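Chitinase A (PDB 4RL3) probably hydrolyses the glycosidic links of chitin, this chain being the family GH18 catalytic domain of a class III chitinase from a fern. Local coordinates at residues Ala61-Ile66 with Asn112-Asp117; Val20-Gly25 with Ser71-Met76; Ala10-Val15 with Tyr52-Val57; Ile177-Phe182 with Lys212-Phe217; Asp117-Asp122 with Asn149-Ala154. All blocks are in the same frame, centred on the assembly; numbering follows the deposited sequence.

Contact 1 (Ala61-Ile66 with Asn112-Asp117); sequences AAVQAI and NQYHLD
Tyr114 of helix 96-114 meets Val63 mainly through its carbonyl O, 3.1 Å from Val63 CG1. The ring offers Val63 CG2 only its edge atom CD2 and lies edge-to-face with Trp53, its OH bonded to Asn55 ND2. At His115 the chain turns out of the helix with positive phi (62°), bringing CB within 4.1 Å of Val63 CG1. The imidazole lies against Gln64, whose CG, anti to the backbone N (chi1 -172°), starts an extended chain reaching beside the ring. Gln64 CB is 3.8 Å from His115 CD2, and the amide carbon sits over one face of the ring, the planes 20° apart. In the ring plane, water 1 joins His115 NE2 (2.8 Å) to Gln64 OE1 (3.1 Å), to which it donates. An alanine in place of His115 would probably open a gap beside Gln64 and leave the water without its ring partner, freeing the amide to turn. Leu116 closes the inner side, its CD2 4.4 Å from Val63 CG1, and both lean on Val75 of strand 73-81. The chemistry thus divides: aliphatic packing toward the barrel strand, and a water-mediated polar link between Gln64 and the partly exposed histidine.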
# COMPACT_ATOMS: atom_id res chain seq x y z
N ALA A 61 -4.68 -15.35 13.41
CA ALA A 61 -4.87 -16.72 12.92
C ALA A 61 -5.18 -16.76 11.42
O ALA A 61 -4.71 -17.66 10.72
CB ALA A 61 -5.97 -17.40 13.70
N ALA A 62 -5.94 -15.78 10.93
CA ALA A 62 -6.23 -15.66 9.50
C ALA A 62 -4.98 -15.36 8.67
O ALA A 62 -4.82 -15.91 7.59
CB ALA A 62 -7.30 -14.60 9.23
N VAL A 63 -4.10 -14.50 9.18
CA VAL A 63 -2.84 -14.21 8.48
C VAL A 63 -1.97 -15.46 8.44
O VAL A 63 -1.41 -15.81 7.39
CB VAL A 63 -2.04 -13.06 9.13
CG1 VAL A 63 -0.67 -12.93 8.46
CG2 VAL A 63 -2.81 -11.75 9.06
N GLN A 64 -1.85 -16.13 9.58
CA GLN A 64 -1.00 -17.31 9.67
C GLN A 64 -1.50 -18.38 8.72
O GLN A 64 -0.71 -19.03 8.01
CB GLN A 64 -1.00 -17.81 11.11
CG GLN A 64 -0.01 -18.90 11.43
CD GLN A 64 0.03 -19.20 12.92
OE1 GLN A 64 -0.99 -19.14 13.61
NE2 GLN A 64 1.22 -19.52 13.42
N ALA A 65 -2.82 -18.54 8.68
CA ALA A 65 -3.45 -19.58 7.84
C ALA A 65 -3.25 -19.33 6.35
O ALA A 65 -2.89 -20.25 5.63
CB ALA A 65 -4.92 -19.70 8.16
N ILE A 66 -3.50 -18.11 5.88
CA ILE A 66 -3.34 -17.85 4.44
C ILE A 66 -1.88 -18.03 4.03
O ILE A 66 -1.60 -18.57 2.96
CB ILE A 66 -3.94 -16.49 4.01
CG1 ILE A 66 -4.27 -16.48 2.51
CG2 ILE A 66 -3.06 -15.32 4.42
CD1 ILE A 66 -5.45 -17.36 2.13
N ASN A 112 4.84 -8.55 14.84
CA ASN A 112 5.04 -9.84 15.50
C ASN A 112 3.73 -10.50 15.88
O ASN A 112 3.61 -11.72 15.75
CB ASN A 112 5.95 -9.67 16.71
CG ASN A 112 7.39 -9.43 16.30
OD1 ASN A 112 7.81 -9.83 15.21
ND2 ASN A 112 8.16 -8.78 17.18
N GLN A 113 2.74 -9.72 16.32
CA GLN A 113 1.45 -10.27 16.70
C GLN A 113 0.70 -10.87 15.52
O GLN A 113 0.09 -11.95 15.64
CB GLN A 113 0.58 -9.19 17.34
CG GLN A 113 -0.77 -9.71 17.84
CD GLN A 113 -1.71 -8.62 18.31
OE1 GLN A 113 -1.42 -7.42 18.21
NE2 GLN A 113 -2.87 -9.04 18.81
N TYR A 114 0.71 -10.16 14.40
CA TYR A 114 -0.06 -10.53 13.21
C TYR A 114 0.76 -11.28 12.15
O TYR A 114 0.23 -11.60 11.09
CB TYR A 114 -0.74 -9.28 12.60
CG TYR A 114 -2.02 -8.94 13.33
CD1 TYR A 114 -2.00 -8.27 14.54
CD2 TYR A 114 -3.27 -9.30 12.80
CE1 TYR A 114 -3.17 -8.00 15.22
CE2 TYR A 114 -4.44 -9.01 13.47
CZ TYR A 114 -4.39 -8.36 14.68
OH TYR A 114 -5.56 -8.09 15.37
N HIS A 115 2.02 -11.62 12.46
CA HIS A 115 2.85 -12.43 11.55
C HIS A 115 3.08 -11.70 10.22
O HIS A 115 3.03 -12.30 9.15
CB HIS A 115 2.22 -13.81 11.28
CG HIS A 115 1.55 -14.41 12.48
ND1 HIS A 115 2.24 -14.81 13.59
CD2 HIS A 115 0.24 -14.65 12.73
CE1 HIS A 115 1.39 -15.30 14.48
NE2 HIS A 115 0.17 -15.21 13.98
N LEU A 116 3.33 -10.40 10.30
CA LEU A 116 3.42 -9.58 9.10
C LEU A 116 4.84 -9.52 8.54
O LEU A 116 5.81 -9.90 9.20
CB LEU A 116 2.90 -8.17 9.40
CG LEU A 116 1.49 -8.10 9.99
CD1 LEU A 116 1.07 -6.66 10.25
CD2 LEU A 116 0.47 -8.77 9.08
N ASP A 117 4.94 -8.97 7.34
CA ASP A 117 6.17 -8.99 6.55
C ASP A 117 6.69 -7.61 6.18
O ASP A 117 7.78 -7.49 5.62
CB ASP A 117 5.91 -9.77 5.26
CG ASP A 117 5.62 -11.23 5.52
OD1 ASP A 117 6.58 -11.94 5.87
OD2 ASP A 117 4.44 -11.65 5.43
O HOH W 1 -1.96 -16.63 15.19

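Contact 2 (Val20-Gly25 with Ser71-Met76); sequences VPINSG and SNVKVM
Ile22 and Val73 join the loop that leads into strand 27-36 to the start of strand 73-81, at the end of the barrel where its parallel strands begin. The two side chains cross at about a right angle, branch methyl to branch methyl, with Ile22 CG2 4.0 Å from Val73 CG2. Val73 also packs on Phe30 and Ile22 on Phe28, so strand 27-36, lying beside 73-81 in the TIM barrel, shares this apolar patch. Asn72, one residue ahead of the strand, supplies the polar half. Its CG stands between the backbone N and the carbonyl carbon (chi1 64°), and ND2 points at the loop backbone: it donates to Val26 O and comes within 2.9 Å of Asn23 O and 3.6 Å of Ser24 O. One amide nitrogen is thereby set among three loop carbonyls. The loop bends in an Asx turn, in which Asn23 OD1 accepts from Gly25 N at 2.8 Å, with an N-H...O angle of 159° and the donor in the carbonyl plane. From helix 261-271, Gln267 grips the same loop by two bonds, its NE2 to Pro21 O and its OE1 to Asn23 N.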
# COMPACT_ATOMS: atom_id res chain seq x y z
N VAL A 20 -10.12 -13.57 -1.99
CA VAL A 20 -9.28 -13.00 -3.04
C VAL A 20 -8.56 -14.07 -3.84
O VAL A 20 -7.87 -14.91 -3.26
CB VAL A 20 -8.23 -12.03 -2.45
CG1 VAL A 20 -7.45 -11.34 -3.56
CG2 VAL A 20 -8.91 -11.00 -1.57
N PRO A 21 -8.69 -14.03 -5.17
CA PRO A 21 -7.99 -15.01 -6.01
C PRO A 21 -6.48 -14.90 -5.82
O PRO A 21 -5.94 -13.79 -5.84
CB PRO A 21 -8.41 -14.61 -7.45
CG PRO A 21 -9.61 -13.76 -7.30
CD PRO A 21 -9.48 -13.08 -5.97
N ILE A 22 -5.83 -16.04 -5.58
CA ILE A 22 -4.38 -16.10 -5.38
C ILE A 22 -3.77 -17.03 -6.44
O ILE A 22 -4.02 -18.24 -6.45
CB ILE A 22 -4.02 -16.63 -3.97
CG1 ILE A 22 -4.55 -15.68 -2.88
CG2 ILE A 22 -2.51 -16.82 -3.83
CD1 ILE A 22 -4.67 -16.31 -1.51
N ASN A 23 -2.97 -16.46 -7.34
CA ASN A 23 -2.25 -17.21 -8.35
C ASN A 23 -0.91 -17.64 -7.76
O ASN A 23 -0.19 -16.81 -7.23
CB ASN A 23 -2.04 -16.32 -9.58
CG ASN A 23 -1.43 -17.07 -10.76
OD1 ASN A 23 -0.38 -17.68 -10.64
ND2 ASN A 23 -2.11 -17.01 -11.90
N SER A 24 -0.57 -18.92 -7.86
CA SER A 24 0.66 -19.43 -7.24
C SER A 24 1.97 -18.91 -7.87
O SER A 24 3.05 -19.04 -7.28
CB SER A 24 0.68 -20.96 -7.27
OG SER A 24 0.83 -21.46 -8.59
N GLY A 25 1.85 -18.32 -9.06
CA GLY A 25 3.00 -17.89 -9.84
C GLY A 25 3.45 -16.46 -9.65
O GLY A 25 4.43 -16.03 -10.28
N SER A 71 2.59 -20.43 -0.08
CA SER A 71 3.96 -20.06 0.24
C SER A 71 4.44 -18.78 -0.47
O SER A 71 5.44 -18.20 -0.07
CB SER A 71 4.92 -21.22 -0.08
OG SER A 71 4.98 -21.52 -1.47
N ASN A 72 3.70 -18.35 -1.49
CA ASN A 72 4.00 -17.12 -2.20
C ASN A 72 3.35 -15.89 -1.60
O ASN A 72 3.52 -14.81 -2.14
CB ASN A 72 3.60 -17.24 -3.67
CG ASN A 72 2.10 -17.41 -3.87
OD1 ASN A 72 1.44 -18.14 -3.11
ND2 ASN A 72 1.56 -16.74 -4.88
N VAL A 73 2.61 -16.06 -0.50
CA VAL A 73 1.88 -14.95 0.13
C VAL A 73 2.63 -14.34 1.33
O VAL A 73 3.11 -15.05 2.21
CB VAL A 73 0.47 -15.38 0.56
CG1 VAL A 73 -0.21 -14.29 1.40
CG2 VAL A 73 -0.38 -15.71 -0.67
N LYS A 74 2.71 -13.01 1.32
CA LYS A 74 3.13 -12.21 2.47
C LYS A 74 1.99 -11.25 2.80
O LYS A 74 1.12 -10.98 1.97
CB LYS A 74 4.40 -11.42 2.16
CG LYS A 74 5.67 -12.24 2.00
CD LYS A 74 6.85 -11.30 1.77
CE LYS A 74 8.18 -12.01 1.58
NZ LYS A 74 9.26 -11.01 1.33
N VAL A 75 1.99 -10.76 4.04
CA VAL A 75 0.97 -9.80 4.48
C VAL A 75 1.66 -8.60 5.12
O VAL A 75 2.48 -8.76 6.02
CB VAL A 75 -0.06 -10.44 5.45
CG1 VAL A 75 -1.15 -9.44 5.81
CG2 VAL A 75 -0.68 -11.67 4.81
N MET A 76 1.36 -7.41 4.62
CA MET A 76 1.95 -6.17 5.13
C MET A 76 0.84 -5.33 5.77
O MET A 76 -0.32 -5.72 5.73
CB MET A 76 2.66 -5.43 3.99
CG MET A 76 3.91 -6.15 3.44
SD MET A 76 3.50 -7.45 2.28
CE MET A 76 5.16 -7.87 1.74

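Contact 3 (Ala10-Val15 with Tyr52-Val57); sequences ALYNGV and YWQNSV. With EDO (1,2-ethanediol), chain C.
Ala10 faces Tyr52 backbone to backbone, and water 2 donates to the carbonyl O of each, at 2.9 Å to Ala10 O and 2.7 Å to Tyr52 O. The Ala10 N-H is taken by O1 of a 1,2-ethanediol, probably from the crystallisation liquor, which also packs against Leu11. Tyr12 does most of the touching. Its ring lies across the backbone of the other loop, with Gln54 CA over one face and CD2 3.8 Å from Gln54 CG; the ring and the Gln54 side chain run past each other in opposite directions. The hydroxyl comes within 3.1 Å of Trp53 O, and water 3, in the ring plane, bonds to both oxygens. Asn13 bends the chain into an Asx turn, its OD1 accepting from Val15 N, while ND2 is held by Asp251 O. Gly14 follows with phi 93°, where a CB would press on the preceding carbonyl O. Its N-H donates to Gln54 OE1 on a lone pair, at 2.9 Å and an N-H...O angle of 139°; the extended glutamine chain, CG anti to the backbone N, carries OE1 past Tyr12 to it. Val15 ends the contact, its O 3.9 Å from Val57 CG1. The pair belongs to the loops at the barrel end where the strands finish, the side that carries the active-site cleft in GH18 TIM barrels.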
# COMPACT_ATOMS: atom_id res chain seq x y z
N ALA A 10 -10.18 -2.17 5.32
CA ALA A 10 -10.50 -0.86 5.88
C ALA A 10 -11.99 -0.56 5.97
O ALA A 10 -12.38 0.31 6.75
CB ALA A 10 -9.81 0.24 5.09
N LEU A 11 -12.81 -1.23 5.18
CA LEU A 11 -14.24 -0.90 5.15
C LEU A 11 -15.07 -1.64 6.20
O LEU A 11 -16.24 -1.28 6.42
CB LEU A 11 -14.85 -1.16 3.77
CG LEU A 11 -14.22 -0.41 2.60
CD1 LEU A 11 -15.12 -0.54 1.38
CD2 LEU A 11 -13.97 1.06 2.90
N TYR A 12 -14.49 -2.63 6.86
CA TYR A 12 -15.23 -3.49 7.79
C TYR A 12 -16.48 -4.07 7.11
O TYR A 12 -17.59 -4.00 7.66
CB TYR A 12 -15.61 -2.74 9.08
CG TYR A 12 -14.43 -2.28 9.92
CD1 TYR A 12 -13.60 -1.24 9.50
CD2 TYR A 12 -14.15 -2.86 11.17
CE1 TYR A 12 -12.53 -0.81 10.27
CE2 TYR A 12 -13.09 -2.43 11.95
CZ TYR A 12 -12.28 -1.41 11.49
OH TYR A 12 -11.22 -0.99 12.27
N ASN A 13 -16.29 -4.65 5.93
CA ASN A 13 -17.43 -5.16 5.16
C ASN A 13 -17.47 -6.67 5.06
O ASN A 13 -18.28 -7.22 4.31
CB ASN A 13 -17.56 -4.49 3.78
CG ASN A 13 -16.54 -4.97 2.75
OD1 ASN A 13 -15.70 -5.85 3.00
ND2 ASN A 13 -16.61 -4.36 1.57
N GLY A 14 -16.60 -7.34 5.82
CA GLY A 14 -16.62 -8.79 5.90
C GLY A 14 -15.72 -9.51 4.93
O GLY A 14 -15.64 -10.73 4.98
N VAL A 15 -15.04 -8.78 4.06
CA VAL A 15 -14.15 -9.44 3.11
C VAL A 15 -13.02 -10.15 3.86
O VAL A 15 -12.55 -9.69 4.90
CB VAL A 15 -13.60 -8.44 2.06
CG1 VAL A 15 -12.68 -7.40 2.70
CG2 VAL A 15 -12.90 -9.18 0.92
N TYR A 52 -6.99 -0.27 12.64
CA TYR A 52 -8.21 0.17 11.98
C TYR A 52 -8.45 -0.59 10.69
O TYR A 52 -8.84 -0.03 9.67
CB TYR A 52 -8.22 1.69 11.78
CG TYR A 52 -8.17 2.43 13.10
CD1 TYR A 52 -9.30 2.55 13.90
CD2 TYR A 52 -6.97 2.97 13.56
CE1 TYR A 52 -9.24 3.21 15.11
CE2 TYR A 52 -6.91 3.63 14.77
CZ TYR A 52 -8.05 3.75 15.54
OH TYR A 52 -7.98 4.42 16.75
N TRP A 53 -8.18 -1.89 10.73
CA TRP A 53 -8.82 -2.82 9.80
C TRP A 53 -9.74 -3.72 10.59
O TRP A 53 -9.73 -3.72 11.83
CB TRP A 53 -7.81 -3.65 9.00
CG TRP A 53 -7.03 -4.66 9.80
CD1 TRP A 53 -7.35 -5.97 10.04
CD2 TRP A 53 -5.76 -4.44 10.41
NE1 TRP A 53 -6.36 -6.57 10.78
CE2 TRP A 53 -5.37 -5.66 11.02
CE3 TRP A 53 -4.90 -3.34 10.50
CZ2 TRP A 53 -4.17 -5.80 11.71
CZ3 TRP A 53 -3.71 -3.49 11.19
CH2 TRP A 53 -3.36 -4.70 11.78
N GLN A 54 -10.52 -4.52 9.87
CA GLN A 54 -11.49 -5.42 10.49
C GLN A 54 -10.79 -6.63 11.09
O GLN A 54 -10.87 -7.74 10.54
CB GLN A 54 -12.57 -5.83 9.50
CG GLN A 54 -13.77 -6.46 10.18
CD GLN A 54 -14.94 -6.75 9.24
OE1 GLN A 54 -14.75 -7.06 8.06
NE2 GLN A 54 -16.15 -6.66 9.77
N ASN A 55 -10.11 -6.41 12.21
CA ASN A 55 -9.24 -7.43 12.79
C ASN A 55 -9.97 -8.54 13.54
O ASN A 55 -9.35 -9.56 13.89
CB ASN A 55 -8.16 -6.81 13.69
CG ASN A 55 -8.74 -6.14 14.93
OD1 ASN A 55 -9.74 -5.44 14.86
ND2 ASN A 55 -8.08 -6.34 16.06
N SER A 56 -11.27 -8.37 13.79
CA SER A 56 -12.07 -9.49 14.30
C SER A 56 -12.25 -10.57 13.23
O SER A 56 -12.52 -11.74 13.57
CB SER A 56 -13.43 -9.00 14.78
OG SER A 56 -14.22 -8.51 13.71
N VAL A 57 -12.10 -10.18 11.96
CA VAL A 57 -12.18 -11.09 10.81
C VAL A 57 -10.79 -11.43 10.29
O VAL A 57 -10.44 -12.60 10.12
CB VAL A 57 -13.05 -10.47 9.69
CG1 VAL A 57 -13.03 -11.32 8.43
CG2 VAL A 57 -14.48 -10.28 10.20
C1 EDO C . -9.15 -0.50 1.76
O1 EDO C . -9.25 -1.74 2.48
C2 EDO C . -10.51 0.19 1.61
O2 EDO C . -11.36 -0.53 0.72
O HOH W 2 -10.57 1.69 8.51
O HOH W 3 -10.34 -2.48 14.48
O HOH W 4 -12.58 -7.31 6.38

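Contact 4 (Ile177-Phe182 with Lys212-Phe217); sequences IDLVNF and KVLASF. With EDO (1,2-ethanediol), chain D.
The amide of Asn181 lies alongside Leu214, both pointing the same way, with OD1 3.5 Å from Leu214 CD1; OD1 also accepts from Arg5 NH1, and ND2 is bonded to Tyr7 OH. The Phe182 ring turns instead toward Phe184, the planes at about 45°, and it is CB of Phe182 that touches Val213 CG1 (4.2 Å). Between these lies the backbone bridge of Val180 with Val213: Val180 N donates to Lys212 O at 2.8 Å, and Leu214 N returns a bond to Val180 O at 3.0 Å. Beside the bridge, Val180 CB packs on Val213 CG2. Lys212, its CG anti to the carbonyl carbon (chi1 -66°), stretches an extended chain over the Asp178 carbonyl until NZ donates to Ile177 O, 2.9 Å away and 28° off the carbonyl plane. A methionine in its place would probably leave Ile177 O without this donor. At the other end Ser216 OG donates to Phe182 O at 2.7 Å, in the carbonyl plane, and bonds to Phe184 N too. Asn181 is the centre of an inverse gamma turn. This single bridge joins the neighbouring strands 179-180 and 215-218, linked through helix 193-206, as consecutive strands of the TIM barrel.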
# COMPACT_ATOMS: atom_id res chain seq x y z
N ILE A 177 13.48 1.37 0.54
CA ILE A 177 12.11 1.34 0.05
C ILE A 177 12.07 0.43 -1.18
O ILE A 177 12.62 0.76 -2.22
CB ILE A 177 11.59 2.75 -0.28
CG1 ILE A 177 11.50 3.59 1.00
CG2 ILE A 177 10.20 2.68 -0.93
CD1 ILE A 177 11.34 5.06 0.76
N ASP A 178 11.40 -0.70 -1.05
CA ASP A 178 11.42 -1.73 -2.08
C ASP A 178 10.44 -1.48 -3.20
O ASP A 178 10.73 -1.85 -4.34
CB ASP A 178 11.11 -3.08 -1.45
CG ASP A 178 12.04 -3.39 -0.31
OD1 ASP A 178 13.24 -3.65 -0.58
OD2 ASP A 178 11.58 -3.34 0.85
N LEU A 179 9.29 -0.90 -2.88
CA LEU A 179 8.19 -0.79 -3.85
C LEU A 179 7.48 0.54 -3.72
O LEU A 179 7.31 1.06 -2.61
CB LEU A 179 7.18 -1.92 -3.65
CG LEU A 179 7.67 -3.35 -3.83
CD1 LEU A 179 6.66 -4.33 -3.27
CD2 LEU A 179 7.96 -3.64 -5.29
N VAL A 180 7.09 1.10 -4.86
CA VAL A 180 6.33 2.33 -4.93
C VAL A 180 4.94 1.97 -5.45
O VAL A 180 4.76 1.65 -6.64
CB VAL A 180 7.03 3.39 -5.82
CG1 VAL A 180 6.19 4.66 -5.88
CG2 VAL A 180 8.43 3.68 -5.28
N ASN A 181 3.97 2.00 -4.54
CA ASN A 181 2.56 1.76 -4.85
C ASN A 181 1.92 3.06 -5.37
O ASN A 181 1.10 3.67 -4.68
CB ASN A 181 1.76 1.30 -3.61
CG ASN A 181 2.07 -0.12 -3.15
OD1 ASN A 181 3.02 -0.79 -3.59
ND2 ASN A 181 1.25 -0.58 -2.23
N PHE A 182 2.32 3.51 -6.55
CA PHE A 182 1.80 4.77 -7.06
C PHE A 182 0.32 4.58 -7.38
O PHE A 182 -0.07 3.62 -8.03
CB PHE A 182 2.57 5.24 -8.30
CG PHE A 182 2.23 6.64 -8.70
CD1 PHE A 182 1.10 6.90 -9.45
CD2 PHE A 182 3.02 7.70 -8.29
CE1 PHE A 182 0.75 8.18 -9.79
CE2 PHE A 182 2.67 9.00 -8.63
CZ PHE A 182 1.54 9.24 -9.39
N LYS A 212 10.87 -0.05 -9.49
CA LYS A 212 10.13 -0.29 -8.25
C LYS A 212 8.69 0.21 -8.32
O LYS A 212 7.96 0.12 -7.33
CB LYS A 212 10.85 0.41 -7.09
CG LYS A 212 12.22 -0.16 -6.79
CD LYS A 212 12.88 0.56 -5.63
CE LYS A 212 14.07 -0.21 -5.09
NZ LYS A 212 14.84 0.60 -4.12
N VAL A 213 8.28 0.75 -9.45
CA VAL A 213 7.00 1.45 -9.51
C VAL A 213 5.91 0.53 -10.07
O VAL A 213 5.93 0.16 -11.24
CB VAL A 213 7.10 2.76 -10.33
CG1 VAL A 213 5.77 3.50 -10.31
CG2 VAL A 213 8.21 3.65 -9.78
N LEU A 214 4.97 0.16 -9.21
CA LEU A 214 3.87 -0.73 -9.61
C LEU A 214 2.75 0.04 -10.30
O LEU A 214 2.45 1.17 -9.93
CB LEU A 214 3.31 -1.46 -8.39
CG LEU A 214 4.33 -2.24 -7.57
CD1 LEU A 214 3.64 -2.82 -6.35
CD2 LEU A 214 5.00 -3.32 -8.39
N ALA A 215 2.13 -0.58 -11.31
CA ALA A 215 0.91 -0.06 -11.88
C ALA A 215 -0.23 -0.40 -10.95
O ALA A 215 -0.10 -1.27 -10.10
CB ALA A 215 0.66 -0.67 -13.25
N SER A 216 -1.35 0.29 -11.11
CA SER A 216 -2.50 0.06 -10.25
C SER A 216 -3.82 0.54 -10.84
O SER A 216 -3.86 1.34 -11.80
CB SER A 216 -2.31 0.73 -8.89
OG SER A 216 -2.12 2.13 -9.03
N PHE A 217 -4.89 0.02 -10.26
CA PHE A 217 -6.23 0.48 -10.52
C PHE A 217 -7.12 0.26 -9.30
O PHE A 217 -6.75 -0.46 -8.38
CB PHE A 217 -6.83 -0.16 -11.79
CG PHE A 217 -6.85 -1.68 -11.80
CD1 PHE A 217 -7.90 -2.37 -11.22
CD2 PHE A 217 -5.84 -2.40 -12.41
CE1 PHE A 217 -7.93 -3.76 -11.24
CE2 PHE A 217 -5.86 -3.78 -12.44
CZ PHE A 217 -6.92 -4.46 -11.84
C1 EDO D . 16.09 -4.55 0.96
O1 EDO D . 14.72 -4.85 1.24
C2 EDO D . 16.34 -3.07 1.17
O2 EDO D . 16.26 -2.73 2.57

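Contact 5 (Asp117-Asp122 with Asn149-Ala154); sequences DGIDID and NVISVA
Gly118 and Ile119 pair in parallel with Val153 and Ala154, Ile119 N donating to Val153 O (3.2 Å) while Asp117 O takes both Ser152 N (2.9 Å) and Val153 N (3.3 Å). This joins the two strands of the beta-alpha-beta unit of strand 118-123, helix 131-147 and strand 153-156 in the TIM barrel. Asp117, just before strand 118-123, and Asp120 and Asp122 within it are the aspartates of the DxxDxDxE signature of GH18 chitinases. Gly118 is nearly fully extended, and its CA sits 3.0 Å from Val153 O in a CA-H...O contact; a CB there would clash with that oxygen. Ile151, just ahead of its strand, packs against the glycine, with CG2 3.6 Å from Gly118 CA. Its other branch runs to Ile119: Ile151 CD1 meets Ile119 CG1 at 4.2 Å, and in both residues CG1 stands between the backbone N and the carbonyl carbon (chi1 64°). Ile111 and Leu145, from helices 96-114 and 131-147, cover both isoleucines. Farther along, Asp120 is bonded to Tyr7, Ser78 and Ser155. At the other end Asp117 OD2 makes a salt bridge with Lys67 NZ, and Ser152 OG is bonded to Lys74 NZ. Between the two side chains, water 5 lies 2.7 Å from Ser152 OG and donates to Asp117 OD1, also at 2.7 Å.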
# COMPACT_ATOMS: atom_id res chain seq x y z
N ASP A 117 4.94 -8.97 7.34
CA ASP A 117 6.17 -8.99 6.55
C ASP A 117 6.69 -7.61 6.18
O ASP A 117 7.78 -7.49 5.62
CB ASP A 117 5.91 -9.77 5.26
CG ASP A 117 5.62 -11.23 5.52
OD1 ASP A 117 6.58 -11.94 5.87
OD2 ASP A 117 4.44 -11.65 5.43
N GLY A 118 5.92 -6.56 6.48
CA GLY A 118 6.30 -5.24 6.03
C GLY A 118 5.27 -4.17 6.26
O GLY A 118 4.18 -4.43 6.78
N ILE A 119 5.65 -2.95 5.89
CA ILE A 119 4.79 -1.78 6.05
C ILE A 119 4.73 -0.97 4.77
O ILE A 119 5.67 -0.98 3.97
CB ILE A 119 5.23 -0.87 7.22
CG1 ILE A 119 6.62 -0.25 7.00
CG2 ILE A 119 5.20 -1.65 8.53
CD1 ILE A 119 6.94 0.90 7.93
N ASP A 120 3.61 -0.29 4.59
CA ASP A 120 3.34 0.58 3.46
C ASP A 120 2.97 1.94 4.03
O ASP A 120 2.16 2.03 4.96
CB ASP A 120 2.16 0.01 2.66
CG ASP A 120 1.70 0.92 1.54
OD1 ASP A 120 2.49 1.13 0.60
OD2 ASP A 120 0.56 1.40 1.59
N ILE A 121 3.55 3.00 3.47
CA ILE A 121 3.32 4.36 3.95
C ILE A 121 2.25 5.05 3.10
O ILE A 121 2.46 5.30 1.92
CB ILE A 121 4.62 5.20 3.91
CG1 ILE A 121 5.82 4.42 4.48
CG2 ILE A 121 4.41 6.52 4.66
CD1 ILE A 121 5.70 3.92 5.91
N ASP A 122 1.11 5.37 3.72
CA ASP A 122 -0.05 5.89 2.99
C ASP A 122 -0.67 7.08 3.71
O ASP A 122 -1.89 7.23 3.74
CB ASP A 122 -1.08 4.78 2.78
CG ASP A 122 -2.19 5.17 1.80
OD1 ASP A 122 -1.92 5.96 0.86
OD2 ASP A 122 -3.33 4.64 1.97
N ASN A 149 15.67 -6.29 11.36
CA ASN A 149 15.19 -7.53 10.73
C ASN A 149 13.72 -7.83 11.02
O ASN A 149 13.30 -8.99 11.06
CB ASN A 149 16.09 -8.70 11.14
CG ASN A 149 17.56 -8.40 10.89
OD1 ASN A 149 17.92 -8.01 9.78
ND2 ASN A 149 18.40 -8.55 11.91
N VAL A 150 12.93 -6.77 11.17
CA VAL A 150 11.52 -6.90 11.53
C VAL A 150 10.64 -7.03 10.27
O VAL A 150 9.58 -7.69 10.31
CB VAL A 150 11.06 -5.69 12.38
CG1 VAL A 150 9.56 -5.74 12.64
CG2 VAL A 150 11.81 -5.64 13.70
N ILE A 151 11.07 -6.41 9.18
CA ILE A 151 10.33 -6.44 7.90
C ILE A 151 11.26 -6.79 6.76
O ILE A 151 12.45 -6.50 6.81
CB ILE A 151 9.66 -5.08 7.58
CG1 ILE A 151 10.69 -3.95 7.36
CG2 ILE A 151 8.64 -4.71 8.65
CD1 ILE A 151 10.08 -2.62 6.96
N SER A 152 10.69 -7.42 5.73
CA SER A 152 11.39 -7.68 4.48
C SER A 152 10.98 -6.72 3.37
O SER A 152 11.71 -6.58 2.40
CB SER A 152 11.15 -9.12 4.01
OG SER A 152 9.80 -9.39 3.70
N VAL A 153 9.83 -6.06 3.49
CA VAL A 153 9.32 -5.19 2.41
C VAL A 153 8.79 -3.88 2.97
O VAL A 153 7.95 -3.89 3.85
CB VAL A 153 8.20 -5.87 1.59
CG1 VAL A 153 7.78 -5.01 0.39
CG2 VAL A 153 8.63 -7.26 1.13
N ALA A 154 9.29 -2.76 2.45
CA ALA A 154 8.74 -1.44 2.74
C ALA A 154 8.30 -0.81 1.43
O ALA A 154 8.98 -0.94 0.40
CB ALA A 154 9.76 -0.55 3.45
O HOH W 5 9.11 -11.07 5.71

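How the contacts relate
Contacts 4 and 5 are the buried strand pairings, built mainly on backbone bonds, with Lys212 and Ser216 adding side-chain ones in contact 4. They adjoin: Asp178 N and Leu179 N both reach Ala154 O of contact 5. Contact 1 is also largely buried but packs helix 60-69 against the turn after helix 96-114, with a water at its outer side. It shares Asp117 with contact 5, and contact 2 supplies the strand beside both, Val75 O meeting Asp117 N. Contact 2 itself is a surface tie where the strands start, methyl packing beside an amide among carbonyls. Contact 3, partly buried and rich in waters, joins loops at the opposite end, reaching contact 1 through Asn55 and Trp53 against Tyr114.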